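Local structure of packaging enzyme P4 (Pseudomonas phage phi13, 4BLP) at the interface of chains A and B. The protein hydrolyses nucleoside triphosphates as a hexameric RecA-like helicase and packaging motor, probably to drive viral RNA into the phage's procapsid. Coordinates in Å, arbitrary orientation; residue numbers count along the deposited sequence, not the author numbering. Chains: chain A/B, Packaging enzyme P4.

Contacts 1 and 2 are neighbouring parts of one boundary between two P4 subunits, their C-alpha centres about 9 Å apart. A:Asn217 belongs to both, and through it helix 216-221 of chain A serves the two. In contact 1 this helix packs on helix 233-248 of chain B; in contact 2 it joins the loop residues A:Trp174, A:Ala191 and A:Asp192 in receiving the chain B segment 124-127. The interface is not an exact two-fold, as expected where unlike surfaces of identical subunits meet round a ring, so the same pairing can repeat through the six-subunit assembly.

Contact 1: the interface of chains A and B. Residues chain A 216-217, 220; chain B 233, 236-237, 240.
A:Phe220 lies with one ring face on the start of helix 233-248 of chain B, and this is the tightly packed part of the contact. The carbonyl oxygen of B:Val233 sits 3.9 Å above that face, over its centre. At the rim, CD1 of the ring meets the branching CB of B:Val233 at 3.6 Å. Farther round, CD2 touches the methyl CB of B:Ala237, and CZ touches CB of B:Tyr236. A flat ring suits this place because it can spread over a full turn of helix, while the small B:Ala237 lets it come close to the backbone. With CG beside its own backbone N (chi1 -65°), the phenyl group is directed across to chain B. The carbonyl oxygen of A:Arg216 lies over the rim of the opposite face, so the ring is probably limited in its movement from within its own subunit.

Away from the ring the contact becomes looser and polar. A:Arg216 has CG opposite the backbone N (chi1 -152°), and its long chain, extended from CG to NE, carries the guanidinium to B:Thr240. NH1 donates a nearly straight hydrogen bond (173° at H) to the hydroxyl OG1 of B:Thr240, 2.8 Å away and in the guanidinium plane. One guanidinium face rests at its rim on CE2 of A:Phe220, tying the polar and apolar parts together. A:Asn217 contributes at the margin, its amide oxygen OD1 making a loose contact 4.1 Å from the methyl CB of B:Ala237. The patch thus joins two helices of adjacent subunits by an aromatic ring laid on the helix and the arginine-threonine hydrogen bond, and probably helps keep their orientation in the hexamer.

Contact 2: the interface of chains A and B. Residues chain A 174, 191-192, 217; chain B 124-127.
The backbone N-H of B:Ser126 donates a hydrogen bond (N to O 2.8 Å) to the carbonyl oxygen of A:Ala191, a main-chain link across the contact. The same oxygen accepts the indole NE1 of A:Trp174 at 2.9 Å, within chain A. The two donors approach from opposite faces of the carbonyl plane, so the oxygen is gripped from both sides; tryptophan suits the place by offering an N-H from a broad, rigid ring.

A side-chain amide supplies a further direct polar link. ND2 of A:Asn217 gives a hydrogen bond to the carbonyl oxygen of B:Leu124 at 3.0 Å, nearly in its own amide plane but well above the plane of the carbonyl. It also joins water 1, which lies 2.7 Å from the main-chain O of B:Leu125. Asparagine suits the place because its NH2 has two N-H groups, one for B:Leu124 O and one that can point to the water, serving two successive carbonyls.

Apolar contacts flank these bonds. CB of B:Leu124 meets CZ2 of A:Trp174 at 3.8 Å, the indole being backed on one face by CB of A:Asn217. CG of B:Leu125 lies anti to its backbone N (chi1 179°), and CD1 reaches CB of both A:Ala191 and A:Asp192; the short alanine admits the leucine branch.

In the fold, A:Trp174 follows strand 170-173, A:Ala191 and A:Asp192 connect strand 187-189 to helix 193-205, and A:Asn217 lies in helix 216-221, together receiving a loop of chain B.

Contact 1: the interface of chains A and B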
loop_
_atom_site.group_PDB
_atom_site.type_symbol
_atom_site.label_atom_id
_atom_site.label_comp_id
_atom_site.label_asym_id
_atom_site.label_seq_id
_atom_site.Cartn_x
_atom_site.Cartn_y
_atom_site.Cartn_z
ATOM N N ARG A 216 22.038 -7.574 10.322
ATOM C CA ARG A 216 21.682 -6.338 9.603
ATOM C C ARG A 216 20.579 -6.567 8.562
ATOM O O ARG A 216 19.610 -5.805 8.505
ATOM C CB ARG A 216 22.944 -5.903 8.876
ATOM C CG ARG A 216 23.007 -4.467 8.673
ATOM C CD ARG A 216 24.439 -4.152 8.335
ATOM N NE ARG A 216 24.441 -2.800 7.833
ATOM C CZ ARG A 216 24.806 -2.471 6.610
ATOM N NH1 ARG A 216 25.279 -3.394 5.778
ATOM N NH2 ARG A 216 24.743 -1.217 6.219
ATOM N N ASN A 217 20.701 -7.657 7.748
ATOM C CA ASN A 217 19.670 -7.906 6.733
ATOM C C ASN A 217 18.319 -8.304 7.318
ATOM O O ASN A 217 17.295 -8.147 6.645
ATOM C CB ASN A 217 20.127 -8.966 5.740
ATOM C CG ASN A 217 20.561 -8.345 4.454
ATOM O OD1 ASN A 217 20.830 -7.125 4.370
ATOM N ND2 ASN A 217 20.472 -9.119 3.395
ATOM N N PHE A 220 16.894 -4.898 8.185
ATOM C CA PHE A 220 16.492 -4.199 6.971
ATOM C C PHE A 220 15.339 -4.853 6.245
ATOM O O PHE A 220 14.504 -4.141 5.679
ATOM C CB PHE A 220 17.684 -4.099 5.997
ATOM C CG PHE A 220 18.854 -3.263 6.452
ATOM C CD1 PHE A 220 18.726 -2.363 7.500
ATOM C CD2 PHE A 220 20.086 -3.374 5.829
ATOM C CE1 PHE A 220 19.793 -1.571 7.890
ATOM C CE2 PHE A 220 21.152 -2.556 6.203
ATOM C CZ PHE A 220 20.991 -1.645 7.214
ATOM N N VAL B 233 16.014 1.937 4.414
ATOM C CA VAL B 233 17.100 1.034 4.848
ATOM C C VAL B 233 17.505 0.109 3.716
ATOM O O VAL B 233 18.655 -0.378 3.704
ATOM C CB VAL B 233 16.752 0.267 6.134
ATOM C CG1 VAL B 233 16.607 1.232 7.325
ATOM C CG2 VAL B 233 15.524 -0.615 5.934
ATOM N N TYR B 236 20.814 1.104 2.193
ATOM C CA TYR B 236 22.050 0.627 2.850
ATOM C C TYR B 236 22.356 -0.805 2.426
ATOM O O TYR B 236 23.514 -1.125 2.114
ATOM C CB TYR B 236 21.925 0.704 4.374
ATOM C CG TYR B 236 21.526 2.065 4.905
ATOM C CD1 TYR B 236 22.185 3.224 4.489
ATOM C CD2 TYR B 236 20.519 2.189 5.861
ATOM C CE1 TYR B 236 21.819 4.484 4.976
ATOM C CE2 TYR B 236 20.173 3.436 6.387
ATOM C CZ TYR B 236 20.811 4.582 5.924
ATOM O OH TYR B 236 20.485 5.818 6.438
ATOM N N ALA B 237 21.330 -1.661 2.401
ATOM C CA ALA B 237 21.515 -3.061 1.973
ATOM C C ALA B 237 22.017 -3.080 0.509
ATOM O O ALA B 237 22.884 -3.910 0.169
ATOM C CB ALA B 237 20.173 -3.812 2.105
ATOM N N THR B 240 25.677 -2.238 0.362
ATOM C CA THR B 240 26.513 -3.370 0.812
ATOM C C THR B 240 26.562 -4.425 -0.280
ATOM O O THR B 240 27.617 -4.997 -0.506
ATOM C CB THR B 240 26.020 -3.923 2.145
ATOM O OG1 THR B 240 26.163 -2.861 3.145
ATOM C CG2 THR B 240 26.826 -5.161 2.591
#

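Contact 2: the interface of chains A and B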
loop_
_atom_site.group_PDB
_atom_site.type_symbol
_atom_site.label_atom_id
_atom_site.label_comp_id
_atom_site.label_asym_id
_atom_site.label_seq_id
_atom_site.Cartn_x
_atom_site.Cartn_y
_atom_site.Cartn_z
ATOM N N TRP A 174 27.592 -12.057 7.303
ATOM C CA TRP A 174 26.393 -11.917 6.495
ATOM C C TRP A 174 25.954 -10.459 6.447
ATOM O O TRP A 174 25.814 -9.847 7.508
ATOM C CB TRP A 174 25.251 -12.783 7.132
ATOM C CG TRP A 174 23.943 -12.761 6.358
ATOM C CD1 TRP A 174 23.796 -12.794 5.006
ATOM C CD2 TRP A 174 22.621 -12.717 6.902
ATOM N NE1 TRP A 174 22.458 -12.733 4.669
ATOM C CE2 TRP A 174 21.714 -12.668 5.809
ATOM C CE3 TRP A 174 22.105 -12.627 8.201
ATOM C CZ2 TRP A 174 20.319 -12.619 5.974
ATOM C CZ3 TRP A 174 20.704 -12.545 8.365
ATOM C CH2 TRP A 174 19.833 -12.561 7.258
ATOM N N ALA A 191 25.375 -15.695 1.964
ATOM C CA ALA A 191 24.646 -14.697 1.190
ATOM C C ALA A 191 23.213 -14.449 1.684
ATOM O O ALA A 191 22.854 -13.293 1.866
ATOM C CB ALA A 191 24.609 -15.118 -0.280
ATOM N N ASP A 192 22.374 -15.491 1.818
ATOM C CA ASP A 192 20.948 -15.250 2.190
ATOM C C ASP A 192 20.631 -15.784 3.584
ATOM O O ASP A 192 21.473 -16.396 4.241
ATOM C CB ASP A 192 20.013 -15.881 1.137
ATOM C CG ASP A 192 19.830 -17.368 1.316
ATOM O OD1 ASP A 192 20.853 -18.081 1.455
ATOM O OD2 ASP A 192 18.659 -17.815 1.453
ATOM N N ASN A 217 20.701 -7.657 7.748
ATOM C CA ASN A 217 19.670 -7.906 6.733
ATOM C C ASN A 217 18.319 -8.304 7.318
ATOM O O ASN A 217 17.295 -8.147 6.645
ATOM C CB ASN A 217 20.127 -8.966 5.740
ATOM C CG ASN A 217 20.561 -8.345 4.454
ATOM O OD1 ASN A 217 20.830 -7.125 4.370
ATOM N ND2 ASN A 217 20.472 -9.119 3.395
ATOM N N LEU B 124 16.113 -12.391 1.944
ATOM C CA LEU B 124 17.091 -11.493 2.582
ATOM C C LEU B 124 18.482 -11.717 1.966
ATOM O O LEU B 124 19.477 -11.821 2.670
ATOM C CB LEU B 124 17.112 -11.710 4.113
ATOM C CG LEU B 124 15.758 -11.646 4.838
ATOM C CD1 LEU B 124 15.959 -11.710 6.334
ATOM C CD2 LEU B 124 14.934 -10.385 4.431
ATOM N N LEU B 125 18.524 -11.766 0.642
ATOM C CA LEU B 125 19.746 -12.050 -0.084
ATOM C C LEU B 125 20.690 -10.845 -0.076
ATOM O O LEU B 125 20.358 -9.762 -0.594
ATOM C CB LEU B 125 19.403 -12.417 -1.540
ATOM C CG LEU B 125 20.590 -12.733 -2.453
ATOM C CD1 LEU B 125 21.379 -13.965 -1.925
ATOM C CD2 LEU B 125 20.064 -13.013 -3.846
ATOM N N SER B 126 21.826 -11.060 0.511
ATOM C CA SER B 126 22.946 -10.113 0.458
ATOM C C SER B 126 24.026 -10.748 -0.432
ATOM O O SER B 126 23.730 -11.671 -1.222
ATOM C CB SER B 126 23.459 -9.772 1.867
ATOM O OG SER B 126 24.460 -8.747 1.791
ATOM N N VAL B 127 25.277 -10.252 -0.344
ATOM C CA VAL B 127 26.397 -10.780 -1.127
ATOM C C VAL B 127 27.476 -11.166 -0.137
ATOM O O VAL B 127 27.726 -10.402 0.785
ATOM C CB VAL B 127 26.925 -9.773 -2.183
ATOM C CG1 VAL B 127 28.175 -10.315 -2.904
ATOM C CG2 VAL B 127 25.807 -9.423 -3.189
HETATM O O HOH W 1 20.327 -7.365 0.698
#